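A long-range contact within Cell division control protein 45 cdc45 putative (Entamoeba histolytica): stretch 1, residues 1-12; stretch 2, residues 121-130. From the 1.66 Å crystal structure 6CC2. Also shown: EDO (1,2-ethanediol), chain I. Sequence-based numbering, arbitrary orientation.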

# COMPACT_ATOMS: atom_id res chain seq x y z
N MSE A 1 -20.45 -1.04 -17.68
CA MSE A 1 -21.33 -2.07 -17.13
C MSE A 1 -20.62 -2.89 -16.07
O MSE A 1 -19.39 -2.91 -16.02
CB MSE A 1 -21.84 -2.98 -18.24
CG MSE A 1 -20.75 -3.73 -19.00
SE MSE A 1 -21.50 -4.92 -20.35
CE MSE A 1 -19.83 -5.52 -21.16
N ILE A 2 -21.39 -3.53 -15.21
CA ILE A 2 -20.84 -4.41 -14.17
C ILE A 2 -20.74 -5.82 -14.74
O ILE A 2 -21.73 -6.36 -15.26
CB ILE A 2 -21.72 -4.39 -12.91
CG1 ILE A 2 -21.75 -2.98 -12.30
CG2 ILE A 2 -21.21 -5.41 -11.90
CD1 ILE A 2 -20.43 -2.49 -11.81
N ILE A 3 -19.56 -6.41 -14.64
CA ILE A 3 -19.31 -7.80 -15.04
C ILE A 3 -19.15 -8.61 -13.76
O ILE A 3 -18.33 -8.27 -12.91
CB ILE A 3 -18.06 -7.93 -15.92
CG1 ILE A 3 -18.12 -6.98 -17.12
CG2 ILE A 3 -17.88 -9.37 -16.40
CD1 ILE A 3 -19.38 -7.10 -17.95
N ASN A 4 -19.92 -9.67 -13.63
CA ASN A 4 -19.88 -10.54 -12.46
C ASN A 4 -19.52 -11.96 -12.91
O ASN A 4 -19.21 -12.21 -14.07
CB ASN A 4 -21.21 -10.49 -11.70
CG ASN A 4 -22.31 -11.24 -12.42
OD1 ASN A 4 -22.88 -10.75 -13.40
ND2 ASN A 4 -22.63 -12.43 -11.93
N GLY A 5 -19.56 -12.90 -11.96
CA GLY A 5 -19.09 -14.24 -12.23
C GLY A 5 -19.82 -14.95 -13.34
O GLY A 5 -19.25 -15.81 -14.02
N THR A 6 -21.10 -14.64 -13.53
CA THR A 6 -21.85 -15.28 -14.59
C THR A 6 -21.32 -14.94 -15.98
O THR A 6 -21.72 -15.61 -16.95
CB THR A 6 -23.33 -14.89 -14.50
OG1 THR A 6 -24.11 -15.75 -15.33
CG2 THR A 6 -23.53 -13.45 -14.94
N SER A 7 -20.44 -13.95 -16.11
CA SER A 7 -19.90 -13.53 -17.39
C SER A 7 -18.42 -13.85 -17.56
O SER A 7 -17.85 -13.54 -18.61
CB SER A 7 -20.11 -12.02 -17.58
OG SER A 7 -21.48 -11.68 -17.48
N PHE A 8 -17.78 -14.46 -16.56
CA PHE A 8 -16.34 -14.69 -16.65
C PHE A 8 -16.00 -15.64 -17.80
O PHE A 8 -14.98 -15.47 -18.47
CB PHE A 8 -15.80 -15.25 -15.33
CG PHE A 8 -15.79 -14.28 -14.18
CD1 PHE A 8 -16.07 -12.94 -14.37
CD2 PHE A 8 -15.50 -14.73 -12.91
CE1 PHE A 8 -16.05 -12.05 -13.29
CE2 PHE A 8 -15.49 -13.86 -11.82
CZ PHE A 8 -15.77 -12.52 -12.03
N GLU A 9 -16.84 -16.65 -18.01
CA GLU A 9 -16.58 -17.61 -19.09
C GLU A 9 -16.60 -16.91 -20.45
O GLU A 9 -15.68 -17.08 -21.26
CB GLU A 9 -17.61 -18.74 -19.04
CG GLU A 9 -17.29 -19.88 -20.00
CD GLU A 9 -18.33 -20.99 -19.95
OE1 GLU A 9 -19.25 -20.92 -19.11
OE2 GLU A 9 -18.22 -21.93 -20.77
N GLU A 10 -17.63 -16.11 -20.70
CA GLU A 10 -17.70 -15.36 -21.96
C GLU A 10 -16.52 -14.40 -22.09
O GLU A 10 -15.96 -14.23 -23.18
CB GLU A 10 -19.03 -14.61 -22.04
CG GLU A 10 -19.22 -13.81 -23.31
CD GLU A 10 -20.54 -13.05 -23.34
OE1 GLU A 10 -21.40 -13.34 -22.48
OE2 GLU A 10 -20.70 -12.17 -24.21
N LEU A 11 -16.12 -13.77 -20.99
CA LEU A 11 -15.01 -12.83 -21.03
C LEU A 11 -13.73 -13.53 -21.45
O LEU A 11 -13.02 -13.07 -22.36
CB LEU A 11 -14.84 -12.18 -19.66
CG LEU A 11 -13.90 -10.97 -19.56
CD1 LEU A 11 -14.21 -10.12 -18.33
CD2 LEU A 11 -12.44 -11.41 -19.55
N TYR A 12 -13.41 -14.66 -20.81
CA TYR A 12 -12.15 -15.34 -21.07
C TYR A 12 -12.14 -16.01 -22.45
O TYR A 12 -11.08 -16.06 -23.09
CB TYR A 12 -11.87 -16.37 -19.96
CG TYR A 12 -10.40 -16.65 -19.78
CD1 TYR A 12 -9.76 -17.64 -20.52
CD2 TYR A 12 -9.66 -15.94 -18.87
CE1 TYR A 12 -8.41 -17.88 -20.36
CE2 TYR A 12 -8.31 -16.18 -18.69
CZ TYR A 12 -7.70 -17.15 -19.44
OH TYR A 12 -6.35 -17.40 -19.26
N ASN A 121 -19.51 -0.51 -23.00
CA ASN A 121 -18.18 -0.81 -23.52
C ASN A 121 -17.10 -0.76 -22.44
O ASN A 121 -15.92 -0.88 -22.76
CB ASN A 121 -17.83 0.16 -24.64
CG ASN A 121 -16.94 -0.47 -25.70
OD1 ASN A 121 -15.73 -0.59 -25.53
ND2 ASN A 121 -17.55 -0.88 -26.81
N ILE A 122 -17.48 -0.58 -21.19
CA ILE A 122 -16.55 -0.57 -20.07
C ILE A 122 -16.95 -1.71 -19.14
O ILE A 122 -18.08 -1.73 -18.64
CB ILE A 122 -16.55 0.78 -19.34
CG1 ILE A 122 -16.08 1.88 -20.28
CG2 ILE A 122 -15.63 0.73 -18.10
CD1 ILE A 122 -16.25 3.29 -19.75
N GLY A 123 -16.05 -2.66 -18.95
CA GLY A 123 -16.34 -3.82 -18.13
C GLY A 123 -15.78 -3.70 -16.72
O GLY A 123 -14.59 -3.94 -16.50
N LEU A 124 -16.64 -3.31 -15.77
CA LEU A 124 -16.26 -3.22 -14.36
C LEU A 124 -16.40 -4.60 -13.72
O LEU A 124 -17.52 -5.07 -13.49
CB LEU A 124 -17.14 -2.20 -13.65
CG LEU A 124 -17.08 -0.76 -14.10
CD1 LEU A 124 -18.32 -0.00 -13.65
CD2 LEU A 124 -15.82 -0.10 -13.54
N ILE A 125 -15.29 -5.24 -13.43
CA ILE A 125 -15.30 -6.62 -12.97
C ILE A 125 -15.47 -6.67 -11.46
O ILE A 125 -14.73 -6.01 -10.71
CB ILE A 125 -14.03 -7.37 -13.41
CG1 ILE A 125 -13.94 -7.39 -14.93
CG2 ILE A 125 -14.03 -8.79 -12.86
CD1 ILE A 125 -12.63 -7.96 -15.44
N THR A 126 -16.46 -7.44 -11.01
CA THR A 126 -16.66 -7.73 -9.60
C THR A 126 -16.78 -9.24 -9.44
O THR A 126 -17.07 -9.96 -10.40
CB THR A 126 -17.93 -7.07 -9.05
OG1 THR A 126 -19.07 -7.79 -9.54
CG2 THR A 126 -18.03 -5.62 -9.49
N SER A 127 -16.57 -9.71 -8.22
CA SER A 127 -16.55 -11.14 -7.95
C SER A 127 -17.92 -11.74 -7.66
O SER A 127 -18.03 -12.97 -7.56
CB SER A 127 -15.64 -11.43 -6.76
OG SER A 127 -16.23 -10.95 -5.57
N ASN A 128 -18.96 -10.91 -7.53
CA ASN A 128 -20.28 -11.44 -7.19
C ASN A 128 -20.73 -12.49 -8.20
O ASN A 128 -20.23 -12.56 -9.33
CB ASN A 128 -21.31 -10.31 -7.15
CG ASN A 128 -20.76 -9.03 -6.57
OD1 ASN A 128 -20.27 -9.00 -5.44
ND2 ASN A 128 -20.82 -7.96 -7.36
N GLU A 129 -21.70 -13.30 -7.78
CA GLU A 129 -22.35 -14.26 -8.67
C GLU A 129 -23.79 -13.90 -9.00
O GLU A 129 -24.38 -14.54 -9.87
CB GLU A 129 -22.32 -15.67 -8.05
CG GLU A 129 -20.95 -16.33 -8.02
CD GLU A 129 -20.46 -16.72 -9.40
OE1 GLU A 129 -21.30 -16.93 -10.31
OE2 GLU A 129 -19.23 -16.82 -9.58
N TYR A 130 -24.37 -12.91 -8.32
CA TYR A 130 -25.76 -12.55 -8.55
C TYR A 130 -25.97 -11.96 -9.95
O TYR A 130 -25.07 -11.32 -10.50
CB TYR A 130 -26.26 -11.57 -7.48
CG TYR A 130 -25.39 -10.34 -7.29
CD1 TYR A 130 -25.21 -9.42 -8.31
CD2 TYR A 130 -24.78 -10.09 -6.07
CE1 TYR A 130 -24.43 -8.30 -8.14
CE2 TYR A 130 -24.00 -8.96 -5.89
CZ TYR A 130 -23.83 -8.07 -6.93
OH TYR A 130 -23.05 -6.95 -6.75
C1 EDO I . -26.40 -7.72 -10.98
O1 EDO I . -27.16 -8.83 -10.49
C2 EDO I . -26.56 -6.53 -10.04
O2 EDO I . -25.63 -5.50 -10.41

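Backbone pairing sets the frame of this contact. Two short strands run parallel, Ile2 beside Leu124 and Ile3 beside Ile125, and the hydrogen bonds alternate as parallel pairing requires: Leu124 N gives to Met1 O (2.8 Å), Ile3 N to Leu124 O (2.7 Å) and Thr126 N to Ile3 O (2.8 Å). The last two are nearly straight, at 173° and 170°. Because Ile3 bonds through N to Leu124 and through O to Thr126, it straddles Ile125, which makes no backbone hydrogen bond to stretch 1. At the start Met1 N donates to Ile122 O (2.6 Å); past the strands the register breaks, and Gly5 N reaches Asn128 O (2.7 Å) rather than Thr126 O. CA-H...O contacts accompany the rungs: Leu124 O and Ile3 O each take one besides an N-H bond, from Ile2 CA and Ile125 CA respectively (3.5 Å each), and Asn4 CA lies 3.5 Å from Thr126 O, just past them.

Apolar packing follows the alternation of the strands. On one face Ile2 CD1 meets Leu124 CD1 at 3.7 Å. On the other, Ile3 and Ile125 lie side by side, and the helix that follows the first strand comes back over Ile125: Phe8 CE1 approaches Ile125 CG2 at 3.9 Å, and Leu11 CD1 approaches Ile125 CD1 at 3.9 Å. One strand residue thus receives contacts from both strand and helix. The Phe8 ring also turns its edge to the loop, with CZ 3.3 Å from Thr126 O.

Side-chain polar bonding is sparse; Thr126 OG1 adds a weak hydrogen bond to Ile3 O at 3.5 Å. An ideal CB on Gly5 would point toward stretch 2 and fall 2.2 Å from Glu129 OE2, a clash with that carboxylate as modelled, though Glu129 is poorly ordered; the same CB would also sit tight, 3.2 Å, against Asn128 O, a backbone atom.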